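Local coordinates for mandelate racemase / muconate lactonizing enzyme, C-terminal domain protein (Pseudovibrio sp. JE062, PDB 4JHM) that belongs to the mandelate racemase / muconate lactonizing enzyme family of the enolase superfamily, whose members carry a TIM-barrel-type domain, at residues L311-L315 with A350-L356; I134-T140 with C320-F326; E204-K208 with R235-T240; D227-Y233 with S245-L251. All blocks are in the same frame, centred on the assembly; numbering follows the deposited sequence.

Interaction 1: residues L311-L315 with A350-L356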
loop_
_atom_site.group_PDB
_atom_site.type_symbol
_atom_site.label_atom_id
_atom_site.label_comp_id
_atom_site.label_asym_id
_atom_site.label_seq_id
_atom_site.Cartn_x
_atom_site.Cartn_y
_atom_site.Cartn_z
ATOM N N LEU A 311 36.185 0.492 14.498
ATOM C CA LEU A 311 36.281 -0.567 15.490
ATOM C C LEU A 311 35.702 -0.100 16.823
ATOM O O LEU A 311 35.012 -0.853 17.515
ATOM C CB LEU A 311 37.734 -1.011 15.667
ATOM C CG LEU A 311 38.008 -1.949 16.848
ATOM C CD1 LEU A 311 37.158 -3.207 16.779
ATOM C CD2 LEU A 311 39.481 -2.315 16.904
ATOM N N HIS A 312 35.980 1.150 17.177
ATOM C CA HIS A 312 35.550 1.683 18.459
ATOM C C HIS A 312 34.034 1.744 18.554
ATOM O O HIS A 312 33.434 1.296 19.530
ATOM C CB HIS A 312 36.153 3.069 18.690
ATOM C CG HIS A 312 37.511 3.031 19.310
ATOM N ND1 HIS A 312 37.709 2.728 20.638
ATOM C CD2 HIS A 312 38.740 3.245 18.785
ATOM C CE1 HIS A 312 39.001 2.763 20.907
ATOM N NE2 HIS A 312 39.649 3.074 19.800
ATOM N N VAL A 313 33.416 2.300 17.529
ATOM C CA VAL A 313 31.974 2.407 17.502
ATOM C C VAL A 313 31.352 1.014 17.595
ATOM O O VAL A 313 30.376 0.816 18.312
ATOM C CB VAL A 313 31.504 3.136 16.230
ATOM C CG1 VAL A 313 29.994 3.304 16.233
ATOM C CG2 VAL A 313 32.191 4.490 16.125
ATOM N N ALA A 314 31.933 0.046 16.890
ATOM C CA ALA A 314 31.404 -1.321 16.885
ATOM C C ALA A 314 31.537 -1.987 18.257
ATOM O O ALA A 314 30.752 -2.865 18.603
ATOM C CB ALA A 314 32.090 -2.159 15.813
ATOM N N LEU A 315 32.529 -1.571 19.035
ATOM C CA LEU A 315 32.715 -2.119 20.380
ATOM C C LEU A 315 31.733 -1.507 21.382
ATOM O O LEU A 315 31.473 -2.082 22.438
ATOM C CB LEU A 315 34.158 -1.912 20.851
ATOM C CG LEU A 315 35.144 -3.041 20.521
ATOM C CD1 LEU A 315 34.854 -3.702 19.182
ATOM C CD2 LEU A 315 36.564 -2.512 20.545
ATOM N N ALA A 350 40.426 -3.992 20.834
ATOM C CA ALA A 350 40.505 -2.549 20.987
ATOM C C ALA A 350 41.927 -2.180 21.366
ATOM O O ALA A 350 42.512 -2.813 22.240
ATOM C CB ALA A 350 39.546 -2.076 22.061
ATOM N N PRO A 351 42.490 -1.156 20.703
ATOM C CA PRO A 351 43.848 -0.685 21.000
ATOM C C PRO A 351 44.025 -0.259 22.456
ATOM O O PRO A 351 43.050 -0.170 23.202
ATOM C CB PRO A 351 44.023 0.514 20.064
ATOM C CG PRO A 351 43.058 0.277 18.948
ATOM C CD PRO A 351 41.892 -0.445 19.559
ATOM N N ALA A 352 45.267 0.014 22.841
ATOM C CA ALA A 352 45.622 0.226 24.239
ATOM C C ALA A 352 45.257 1.615 24.761
ATOM O O ALA A 352 44.632 1.739 25.816
ATOM C CB ALA A 352 47.110 -0.023 24.432
ATOM N N GLY A 353 45.649 2.653 24.027
ATOM C CA GLY A 353 45.558 4.028 24.522
ATOM C C GLY A 353 44.146 4.513 24.792
ATOM O O GLY A 353 43.222 3.719 24.950
ATOM N N ASN A 354 43.988 5.830 24.857
ATOM C CA ASN A 354 42.670 6.442 24.962
ATOM C C ASN A 354 42.245 7.016 23.624
ATOM O O ASN A 354 42.975 6.920 22.638
ATOM C CB ASN A 354 42.680 7.547 26.009
ATOM C CG ASN A 354 43.045 7.039 27.383
ATOM O OD1 ASN A 354 42.787 5.882 27.721
ATOM N ND2 ASN A 354 43.651 7.903 28.188
ATOM N N GLY A 355 41.064 7.620 23.585
ATOM C CA GLY A 355 40.523 8.107 22.324
ATOM C C GLY A 355 40.492 6.958 21.344
ATOM O O GLY A 355 39.889 5.925 21.611
ATOM N N LEU A 356 41.156 7.117 20.208
ATOM C CA LEU A 356 41.198 6.042 19.224
ATOM C C LEU A 356 42.269 5.031 19.606
ATOM O O LEU A 356 42.315 3.925 19.063
ATOM C CB LEU A 356 41.463 6.594 17.825
ATOM C CG LEU A 356 40.412 7.581 17.322
ATOM C CD1 LEU A 356 40.684 7.988 15.878
ATOM C CD2 LEU A 356 39.020 6.983 17.460
#
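H312 is the residue to start from: it reaches out of helix 304-316 into the curve of the loop 350-356 and has more surface buried here than any other residue of the pair. Its NE2 donates a hydrogen bond to the backbone O of L356, at 2.9 Å and nearly in the ring plane. The O of G355 lies over one ring face, 3.4 Å from CE1 of H312, so two successive carbonyls line the imidazole. CD2 of the H312 ring also meets CD2 of L356 at 4.0 Å.

A350, second in buried area, enters where the loop leaves strand 347-349. Its CB packs against L315 CD2 at 3.4 Å, one helical turn on from L311, whose CD2 is 4.2 Å from A350 CA. The same methyl of L311 touches P351 CD at 4.0 Å, so L311 and L315 form an apolar strip facing A350 and P351.

Outside the two segments, H312 ND1 is hydrogen-bonded to the backbone N of Y124 in helix 123-127, while the N of L356 bonds D113. With ND1 accepting from an amide and NE2 donating to a carbonyl, the geometry is consistent with a neutral, NE2-protonated ring that ties the buried helix to a loop of no regular structure.

Interaction 2: residues I134-T140 with C320-F326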
loop_
_atom_site.group_PDB
_atom_site.type_symbol
_atom_site.label_atom_id
_atom_site.label_comp_id
_atom_site.label_asym_id
_atom_site.label_seq_id
_atom_site.Cartn_x
_atom_site.Cartn_y
_atom_site.Cartn_z
ATOM N N ILE A 134 36.146 -8.290 19.013
ATOM C CA ILE A 134 35.117 -8.734 18.067
ATOM C C ILE A 134 35.680 -9.573 16.911
ATOM O O ILE A 134 36.817 -9.375 16.485
ATOM C CB ILE A 134 34.366 -7.528 17.483
ATOM C CG1 ILE A 134 33.407 -7.970 16.378
ATOM C CG2 ILE A 134 35.352 -6.515 16.924
ATOM C CD1 ILE A 134 32.695 -6.823 15.695
ATOM N N LYS A 135 34.876 -10.509 16.411
ATOM C CA LYS A 135 35.255 -11.339 15.261
ATOM C C LYS A 135 35.571 -10.474 14.051
ATOM O O LYS A 135 34.774 -9.614 13.682
ATOM C CB LYS A 135 34.116 -12.291 14.881
ATOM C CG LYS A 135 33.943 -13.480 15.803
ATOM C CD LYS A 135 34.660 -14.702 15.264
ATOM C CE LYS A 135 34.944 -15.705 16.371
ATOM N NZ LYS A 135 33.708 -16.090 17.104
ATOM N N SER A 136 36.719 -10.716 13.428
ATOM C CA SER A 136 37.072 -10.040 12.187
ATOM C C SER A 136 36.936 -10.983 10.997
ATOM O O SER A 136 36.865 -12.197 11.161
ATOM C CB SER A 136 38.509 -9.524 12.257
ATOM O OG SER A 136 39.429 -10.591 12.434
ATOM N N TYR A 137 36.893 -10.415 9.797
ATOM C CA TYR A 137 37.053 -11.203 8.582
ATOM C C TYR A 137 38.184 -10.626 7.736
ATOM O O TYR A 137 38.403 -9.415 7.712
ATOM C CB TYR A 137 35.750 -11.270 7.774
ATOM C CG TYR A 137 35.246 -9.939 7.258
ATOM C CD1 TYR A 137 35.719 -9.405 6.065
ATOM C CD2 TYR A 137 34.279 -9.225 7.954
ATOM C CE1 TYR A 137 35.256 -8.191 5.591
ATOM C CE2 TYR A 137 33.805 -8.012 7.487
ATOM C CZ TYR A 137 34.297 -7.498 6.308
ATOM O OH TYR A 137 33.835 -6.289 5.850
ATOM N N ALA A 138 38.915 -11.504 7.061
ATOM C CA ALA A 138 39.955 -11.071 6.143
ATOM C C ALA A 138 39.303 -10.581 4.855
ATOM O O ALA A 138 38.603 -11.336 4.176
ATOM C CB ALA A 138 40.915 -12.214 5.858
ATOM N N SER A 139 39.511 -9.310 4.532
ATOM C CA SER A 139 38.961 -8.732 3.314
ATOM C C SER A 139 40.036 -8.819 2.243
ATOM O O SER A 139 41.043 -8.118 2.310
ATOM C CB SER A 139 38.548 -7.286 3.558
ATOM O OG SER A 139 37.475 -6.916 2.717
ATOM N N THR A 140 39.825 -9.689 1.260
ATOM C CA THR A 140 40.912 -10.141 0.393
ATOM C C THR A 140 41.110 -9.269 -0.839
ATOM O O THR A 140 40.198 -8.561 -1.258
ATOM C CB THR A 140 40.664 -11.580 -0.098
ATOM O OG1 THR A 140 39.845 -11.554 -1.275
ATOM C CG2 THR A 140 39.977 -12.405 0.980
ATOM N N CYS A 320 26.411 -5.703 15.393
ATOM C CA CYS A 320 27.444 -5.759 14.357
ATOM C C CYS A 320 28.238 -7.017 14.673
ATOM O O CYS A 320 28.598 -7.230 15.823
ATOM C CB CYS A 320 28.357 -4.526 14.381
ATOM S SG CYS A 320 29.873 -4.661 13.377
ATOM N N ASN A 321 28.497 -7.848 13.667
ATOM C CA ASN A 321 29.151 -9.140 13.887
ATOM C C ASN A 321 30.643 -9.139 13.608
ATOM O O ASN A 321 31.375 -9.922 14.206
ATOM C CB ASN A 321 28.520 -10.227 13.016
ATOM C CG ASN A 321 27.072 -10.495 13.364
ATOM O OD1 ASN A 321 26.684 -10.490 14.530
ATOM N ND2 ASN A 321 26.265 -10.748 12.346
ATOM N N PHE A 322 31.105 -8.287 12.698
ATOM C CA PHE A 322 32.509 -8.341 12.286
ATOM C C PHE A 322 33.220 -6.992 12.186
ATOM O O PHE A 322 32.601 -5.935 12.101
ATOM C CB PHE A 322 32.640 -9.048 10.936
ATOM C CG PHE A 322 32.109 -10.450 10.925
ATOM C CD1 PHE A 322 32.877 -11.500 11.404
ATOM C CD2 PHE A 322 30.846 -10.721 10.417
ATOM C CE1 PHE A 322 32.392 -12.794 11.390
ATOM C CE2 PHE A 322 30.355 -12.014 10.399
ATOM C CZ PHE A 322 31.130 -13.052 10.889
ATOM N N PHE A 323 34.545 -7.069 12.195
ATOM C CA PHE A 323 35.424 -5.944 11.918
ATOM C C PHE A 323 36.180 -6.298 10.654
ATOM O O PHE A 323 36.856 -7.327 10.603
ATOM C CB PHE A 323 36.407 -5.734 13.073
ATOM C CG PHE A 323 37.616 -4.927 12.707
ATOM C CD1 PHE A 323 38.752 -5.544 12.212
ATOM C CD2 PHE A 323 37.630 -3.554 12.875
ATOM C CE1 PHE A 323 39.877 -4.805 11.882
ATOM C CE2 PHE A 323 38.751 -2.807 12.546
ATOM C CZ PHE A 323 39.875 -3.433 12.048
ATOM N N GLU A 324 36.045 -5.463 9.629
ATOM C CA GLU A 324 36.711 -5.709 8.360
ATOM C C GLU A 324 38.220 -5.540 8.526
ATOM O O GLU A 324 38.703 -4.461 8.863
ATOM C CB GLU A 324 36.177 -4.760 7.289
ATOM C CG GLU A 324 36.806 -4.947 5.919
ATOM C CD GLU A 324 36.055 -4.222 4.823
ATOM O OE1 GLU A 324 36.159 -4.657 3.659
ATOM O OE2 GLU A 324 35.363 -3.221 5.118
ATOM N N GLN A 325 38.956 -6.620 8.299
ATOM C CA GLN A 325 40.407 -6.592 8.403
ATOM C C GLN A 325 41.029 -7.001 7.081
ATOM O O GLN A 325 41.019 -8.181 6.718
ATOM C CB GLN A 325 40.883 -7.545 9.500
ATOM C CG GLN A 325 42.396 -7.635 9.626
ATOM C CD GLN A 325 42.986 -6.440 10.344
ATOM O OE1 GLN A 325 43.537 -5.530 9.721
ATOM N NE2 GLN A 325 42.861 -6.430 11.661
ATOM N N PHE A 326 41.564 -6.027 6.356
ATOM C CA PHE A 326 42.274 -6.329 5.128
ATOM C C PHE A 326 43.575 -7.050 5.463
ATOM O O PHE A 326 44.316 -6.640 6.356
ATOM C CB PHE A 326 42.564 -5.066 4.321
ATOM C CG PHE A 326 43.242 -5.344 3.017
ATOM C CD1 PHE A 326 42.496 -5.591 1.873
ATOM C CD2 PHE A 326 44.623 -5.392 2.936
ATOM C CE1 PHE A 326 43.119 -5.864 0.667
ATOM C CE2 PHE A 326 45.252 -5.663 1.736
ATOM C CZ PHE A 326 44.498 -5.900 0.599
#
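At the apolar start of this pairing, I134 reaches over the approach to strand 323-326: its CD1 is 4.2 Å from C320 SG and its CG2 is 4.1 Å from F323 CB. L311 of helix 304-316 packs on both I134 and F323 from outside the barrel. On the other face, Y137 CD2 touches F322 CB at 3.4 Å, and E324 CA sits over the Y137 ring, 3.9 Å from its centroid, in a CH-pi contact.

The backbones between these faces run parallel, bridging S136 to F323, Y137 to E324 and A138 to Q325. Four hydrogen bonds zigzag across: F323 N to K135 O (3.0 Å), Y137 N to F323 O (3.2 Å), Q325 N to Y137 O (2.9 Å) and S139 N to Q325 O (2.9 Å).

At the polar edge, S139 OG donates to E324 OE1 at 2.8 Å. K165 of strand 163-167 makes a salt bridge with the same carboxylate and a hydrogen bond with Y137 OH. This pairing of the first and last barrel strands closes the barrel, and its chemistry is mixed: apolar contacts surround a strand pair whose buried glutamate has its charge balanced by K165.

Interaction 3: residues E204-K208 with R235-T240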
loop_
_atom_site.group_PDB
_atom_site.type_symbol
_atom_site.label_atom_id
_atom_site.label_comp_id
_atom_site.label_asym_id
_atom_site.label_seq_id
_atom_site.Cartn_x
_atom_site.Cartn_y
_atom_site.Cartn_z
ATOM N N GLU A 204 19.521 -9.727 -12.768
ATOM C CA GLU A 204 19.353 -11.163 -13.017
ATOM C C GLU A 204 20.533 -11.957 -12.465
ATOM O O GLU A 204 20.357 -12.999 -11.834
ATOM C CB GLU A 204 19.201 -11.435 -14.518
ATOM C CG GLU A 204 17.997 -10.760 -15.166
ATOM C CD GLU A 204 18.160 -9.250 -15.334
ATOM O OE1 GLU A 204 19.288 -8.729 -15.156
ATOM O OE2 GLU A 204 17.148 -8.580 -15.652
ATOM N N GLN A 205 21.738 -11.458 -12.714
ATOM C CA GLN A 205 22.948 -12.077 -12.192
ATOM C C GLN A 205 22.952 -12.021 -10.669
ATOM O O GLN A 205 23.294 -12.994 -10.000
ATOM C CB GLN A 205 24.190 -11.376 -12.761
ATOM C CG GLN A 205 24.403 -11.640 -14.245
ATOM C CD GLN A 205 25.394 -10.692 -14.901
ATOM O OE1 GLN A 205 26.133 -9.964 -14.234
ATOM N NE2 GLN A 205 25.413 -10.701 -16.227
ATOM N N ALA A 206 22.565 -10.875 -10.123
ATOM C CA ALA A 206 22.550 -10.690 -8.685
ATOM C C ALA A 206 21.675 -11.749 -8.047
ATOM O O ALA A 206 22.074 -12.395 -7.086
ATOM C CB ALA A 206 22.037 -9.304 -8.339
HETATM N N MSE A 207 20.480 -11.931 -8.594
HETATM C CA MSE A 207 19.542 -12.912 -8.058
HETATM C C MSE A 207 20.072 -14.308 -8.216
HETATM O O MSE A 207 19.871 -15.151 -7.358
HETATM C CB MSE A 207 18.192 -12.786 -8.753
HETATM C CG MSE A 207 17.191 -13.796 -8.190
HETATM SE SE MSE A 207 16.729 -13.384 -6.317
HETATM C CE MSE A 207 15.457 -11.931 -6.683
ATOM N N LYS A 208 20.760 -14.575 -9.314
ATOM C CA LYS A 208 21.280 -15.908 -9.554
ATOM C C LYS A 208 22.335 -16.270 -8.504
ATOM O O LYS A 208 22.325 -17.368 -7.944
ATOM C CB LYS A 208 21.875 -15.992 -10.957
ATOM C CG LYS A 208 21.670 -17.336 -11.630
ATOM C CD LYS A 208 20.482 -17.319 -12.575
ATOM C CE LYS A 208 20.839 -16.671 -13.903
ATOM N NZ LYS A 208 19.846 -17.000 -14.966
ATOM N N ARG A 235 13.962 -6.709 -3.937
ATOM C CA ARG A 235 13.588 -8.017 -4.474
ATOM C C ARG A 235 14.584 -9.106 -4.046
ATOM O O ARG A 235 14.190 -10.238 -3.754
ATOM C CB ARG A 235 13.452 -7.922 -5.996
ATOM C CG ARG A 235 13.620 -9.226 -6.752
ATOM C CD ARG A 235 13.520 -9.000 -8.252
ATOM N NE ARG A 235 12.230 -9.429 -8.785
ATOM C CZ ARG A 235 12.060 -10.516 -9.527
ATOM N NH1 ARG A 235 10.856 -10.837 -9.960
ATOM N NH2 ARG A 235 13.098 -11.284 -9.837
ATOM N N LEU A 236 15.867 -8.764 -3.980
ATOM C CA LEU A 236 16.866 -9.684 -3.419
ATOM C C LEU A 236 16.564 -10.039 -1.961
ATOM O O LEU A 236 16.586 -11.211 -1.581
ATOM C CB LEU A 236 18.270 -9.084 -3.509
ATOM C CG LEU A 236 18.903 -9.121 -4.897
ATOM C CD1 LEU A 236 20.225 -8.372 -4.891
ATOM C CD2 LEU A 236 19.090 -10.559 -5.348
ATOM N N VAL A 237 16.294 -9.018 -1.149
ATOM C CA VAL A 237 15.978 -9.210 0.264
ATOM C C VAL A 237 14.626 -9.896 0.457
ATOM O O VAL A 237 14.411 -10.597 1.447
ATOM C CB VAL A 237 15.975 -7.866 1.025
ATOM C CG1 VAL A 237 15.367 -8.023 2.411
ATOM C CG2 VAL A 237 17.391 -7.316 1.129
ATOM N N ALA A 238 13.714 -9.702 -0.485
ATOM C CA ALA A 238 12.363 -10.224 -0.318
ATOM C C ALA A 238 12.240 -11.663 -0.800
ATOM O O ALA A 238 11.309 -12.362 -0.412
ATOM C CB ALA A 238 11.360 -9.339 -1.040
ATOM N N ASN A 239 13.172 -12.105 -1.638
ATOM C CA ASN A 239 13.066 -13.425 -2.249
ATOM C C ASN A 239 14.171 -14.411 -1.861
ATOM O O ASN A 239 14.230 -15.511 -2.404
ATOM C CB ASN A 239 12.988 -13.300 -3.769
ATOM C CG ASN A 239 11.647 -12.782 -4.239
ATOM O OD1 ASN A 239 10.747 -13.556 -4.556
ATOM N ND2 ASN A 239 11.500 -11.468 -4.273
ATOM N N THR A 240 15.038 -14.017 -0.928
ATOM C CA THR A 240 16.038 -14.923 -0.364
ATOM C C THR A 240 16.207 -14.648 1.121
ATOM O O THR A 240 15.706 -13.654 1.639
ATOM C CB THR A 240 17.425 -14.762 -1.022
ATOM O OG1 THR A 240 18.137 -13.685 -0.394
ATOM C CG2 THR A 240 17.303 -14.505 -2.521
#
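Near the start of helix 203-215, A206 and M207 meet the next helix of the barrel. A206 makes the lighter contact: its CB lies 4.0 Å from L236 CD1, with P224 touching both side chains from the connecting loop. M207, a selenomethionine in this model, does most of the work. Its CA is 3.6 Å and its SE 3.8 Å from L236 CD2, so L236 lies against the root of this side chain as well as its selenium. Further out, M207 SE meets T240 CG2 at 4.0 Å, and M207 CE approaches R235 CG at 3.3 Å and N239 CB at 4.1 Å.

No hydrogen bond links the two segments. The charge of R235 is instead met by D241 of the second subunit, which also packs on M207, so this contact borders a subunit interface. The axes of the two short helical segments approach to 10.5 Å and make an angle of 27°, running in the same general direction. Such side-by-side packing of successive helices, each following its own strand (220-222 lies between them), is that of the outer helical layer of an alpha/beta barrel.

Interaction 4: residues D227-Y233 with S245-L251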
loop_
_atom_site.group_PDB
_atom_site.type_symbol
_atom_site.label_atom_id
_atom_site.label_comp_id
_atom_site.label_asym_id
_atom_site.label_seq_id
_atom_site.Cartn_x
_atom_site.Cartn_y
_atom_site.Cartn_z
ATOM N N ASP A 227 23.744 0.843 -5.695
ATOM C CA ASP A 227 23.027 1.121 -4.456
ATOM C C ASP A 227 21.728 1.880 -4.692
ATOM O O ASP A 227 20.847 1.875 -3.834
ATOM C CB ASP A 227 23.898 1.942 -3.506
ATOM C CG ASP A 227 24.843 1.094 -2.712
ATOM O OD1 ASP A 227 25.133 -0.039 -3.154
ATOM O OD2 ASP A 227 25.295 1.564 -1.645
ATOM N N TYR A 228 21.615 2.545 -5.835
ATOM C CA TYR A 228 20.455 3.393 -6.092
ATOM C C TYR A 228 19.322 2.635 -6.761
ATOM O O TYR A 228 18.246 3.183 -6.956
ATOM C CB TYR A 228 20.856 4.606 -6.932
ATOM C CG TYR A 228 21.888 5.450 -6.238
ATOM C CD1 TYR A 228 21.552 6.202 -5.118
ATOM C CD2 TYR A 228 23.203 5.474 -6.674
ATOM C CE1 TYR A 228 22.493 6.970 -4.466
ATOM C CE2 TYR A 228 24.154 6.241 -6.028
ATOM C CZ TYR A 228 23.791 6.987 -4.927
ATOM O OH TYR A 228 24.733 7.746 -4.276
ATOM N N ASP A 229 19.572 1.377 -7.108
ATOM C CA ASP A 229 18.558 0.537 -7.716
ATOM C C ASP A 229 17.733 -0.094 -6.610
ATOM O O ASP A 229 17.806 -1.291 -6.373
ATOM C CB ASP A 229 19.200 -0.543 -8.582
ATOM C CG ASP A 229 18.175 -1.433 -9.263
ATOM O OD1 ASP A 229 16.961 -1.309 -8.975
ATOM O OD2 ASP A 229 18.586 -2.270 -10.089
ATOM N N PHE A 230 16.934 0.729 -5.948
ATOM C CA PHE A 230 16.211 0.312 -4.759
ATOM C C PHE A 230 15.373 -0.945 -4.997
ATOM O O PHE A 230 15.516 -1.934 -4.279
ATOM C CB PHE A 230 15.328 1.455 -4.247
ATOM C CG PHE A 230 16.089 2.705 -3.880
ATOM C CD1 PHE A 230 17.453 2.670 -3.625
ATOM C CD2 PHE A 230 15.430 3.921 -3.763
ATOM C CE1 PHE A 230 18.142 3.823 -3.281
ATOM C CE2 PHE A 230 16.114 5.077 -3.414
ATOM C CZ PHE A 230 17.471 5.027 -3.170
ATOM N N LYS A 231 14.502 -0.908 -5.998
ATOM C CA LYS A 231 13.603 -2.034 -6.273
ATOM C C LYS A 231 14.327 -3.392 -6.375
ATOM O O LYS A 231 13.802 -4.414 -5.921
ATOM C CB LYS A 231 12.785 -1.772 -7.545
ATOM C CG LYS A 231 11.450 -1.075 -7.310
ATOM C CD LYS A 231 11.071 -0.204 -8.498
ATOM C CE LYS A 231 9.565 -0.089 -8.677
ATOM N NZ LYS A 231 9.004 -1.215 -9.484
ATOM N N THR A 232 15.521 -3.406 -6.959
ATOM C CA THR A 232 16.274 -4.647 -7.103
ATOM C C THR A 232 16.726 -5.166 -5.749
ATOM O O THR A 232 16.570 -6.358 -5.445
ATOM C CB THR A 232 17.501 -4.466 -8.007
ATOM O OG1 THR A 232 17.071 -4.180 -9.343
ATOM C CG2 THR A 232 18.344 -5.721 -8.027
ATOM N N TYR A 233 17.291 -4.273 -4.939
ATOM C CA TYR A 233 17.658 -4.611 -3.569
ATOM C C TYR A 233 16.443 -5.165 -2.806
ATOM O O TYR A 233 16.536 -6.185 -2.124
ATOM C CB TYR A 233 18.202 -3.383 -2.851
ATOM C CG TYR A 233 19.706 -3.237 -2.882
ATOM C CD1 TYR A 233 20.496 -3.850 -1.924
ATOM C CD2 TYR A 233 20.337 -2.459 -3.847
ATOM C CE1 TYR A 233 21.870 -3.718 -1.932
ATOM C CE2 TYR A 233 21.715 -2.317 -3.859
ATOM C CZ TYR A 233 22.477 -2.951 -2.896
ATOM O OH TYR A 233 23.852 -2.826 -2.884
ATOM N N SER A 245 23.805 -6.656 1.605
ATOM C CA SER A 245 24.384 -5.439 2.162
ATOM C C SER A 245 24.701 -4.415 1.077
ATOM O O SER A 245 24.918 -4.775 -0.072
ATOM C CB SER A 245 25.650 -5.779 2.939
ATOM O OG SER A 245 25.889 -4.824 3.956
ATOM N N SER A 246 24.725 -3.135 1.447
ATOM C CA SER A 246 25.009 -2.068 0.482
ATOM C C SER A 246 26.506 -1.963 0.226
ATOM O O SER A 246 27.301 -2.659 0.855
ATOM C CB SER A 246 24.476 -0.719 0.981
ATOM O OG SER A 246 25.267 -0.198 2.041
ATOM N N HIS A 247 26.882 -1.091 -0.705
ATOM C CA HIS A 247 28.285 -0.826 -0.994
ATOM C C HIS A 247 28.888 0.016 0.127
ATOM O O HIS A 247 30.095 -0.017 0.359
ATOM C CB HIS A 247 28.421 -0.112 -2.340
ATOM C CG HIS A 247 29.808 0.363 -2.637
ATOM N ND1 HIS A 247 30.727 -0.403 -3.317
ATOM C CD2 HIS A 247 30.430 1.532 -2.352
ATOM C CE1 HIS A 247 31.858 0.269 -3.433
ATOM N NE2 HIS A 247 31.706 1.446 -2.855
ATOM N N GLY A 248 28.037 0.782 0.806
ATOM C CA GLY A 248 28.412 1.460 2.039
ATOM C C GLY A 248 29.017 2.838 1.871
ATOM O O GLY A 248 29.438 3.460 2.853
ATOM N N ASN A 249 29.062 3.322 0.634
ATOM C CA ASN A 249 29.692 4.609 0.341
ATOM C C ASN A 249 28.833 5.507 -0.535
ATOM O O ASN A 249 29.319 6.495 -1.082
ATOM C CB ASN A 249 31.039 4.391 -0.348
ATOM C CG ASN A 249 32.004 3.600 0.503
ATOM O OD1 ASN A 249 32.520 4.095 1.505
ATOM N ND2 ASN A 249 32.255 2.361 0.108
ATOM N N CYS A 250 27.558 5.174 -0.666
ATOM C CA CYS A 250 26.677 5.940 -1.522
ATOM C C CYS A 250 25.549 6.598 -0.728
ATOM O O CYS A 250 25.380 7.815 -0.785
ATOM C CB CYS A 250 26.141 5.041 -2.627
ATOM S SG CYS A 250 27.457 4.242 -3.574
ATOM N N LEU A 251 24.791 5.799 0.017
ATOM C CA LEU A 251 23.727 6.324 0.877
ATOM C C LEU A 251 24.257 6.564 2.289
ATOM O O LEU A 251 24.456 5.616 3.048
ATOM C CB LEU A 251 22.550 5.346 0.917
ATOM C CG LEU A 251 21.990 4.915 -0.445
ATOM C CD1 LEU A 251 20.619 4.271 -0.295
ATOM C CD2 LEU A 251 21.900 6.101 -1.387
#
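Both carboxylate oxygens of D227 accept from one backbone amide: H247 N lies 3.2 Å from D227 OD1 and 3.2 Å from D227 OD2, a bifurcated hydrogen bond that fastens the loop after strand 243-245 to the one leading into helix 230-239. Two residues on, D229 is the N-cap of that helix. Its OD1 accepts from T232 N at 3.2 Å, and its OD2 from T232 OG1 at 2.5 Å.

Packing spreads out from D227 on two sides. On one, D227 OD2 is 3.6 Å from S246 CB, and Y233 OH is 3.6 Å from S246 CA. On the other, D227 OD2 is 3.7 Å from C250 CB, and L251 fills the space beyond: its CD2 touches Y228 CE1 at 3.3 Å and its CD1 touches F230 CE1 at 3.9 Å. C250 adds an oblique sulfur-aromatic contact, its SG 5.4 Å from the centroid of the Y228 ring. F230 also stacks edge-to-face on H259 of the fourth subunit.

Strands 220-222 and 243-245 are parallel neighbours, and S245 OG at the end of the second is hydrogen-bonded to D268. The contact thus joins adjacent loops at the C-terminal ends of barrel strands, the end of a TIM barrel where active sites of the enolase superfamily are generally found.

In the fold
Interactions 2, 3 and 4 belong to the barrel; interaction 1 joins one of its helices to the loop 350-356. Interaction 2 joins the first and last strands, and interactions 3 and 4 are nested in the long chain loop it closes. Interaction 1 leans directly on it: L315 CD1 is 3.6 Å from I134 CG2, and L311 CB is 3.7 Å from F323 CE2, so helix 304-316 backs the closing strand pair. Interactions 3 and 4 share helix 230-239, interaction 4 using its start and interaction 3 its later part, with centres about 13 Å apart; both touch the second subunit. They lie across the chain's centre from interaction 1, whose centre is about 36 Å from that of interaction 3. Interaction 4 comes within about 8 Å of interaction 2, nearest atoms, without touching it.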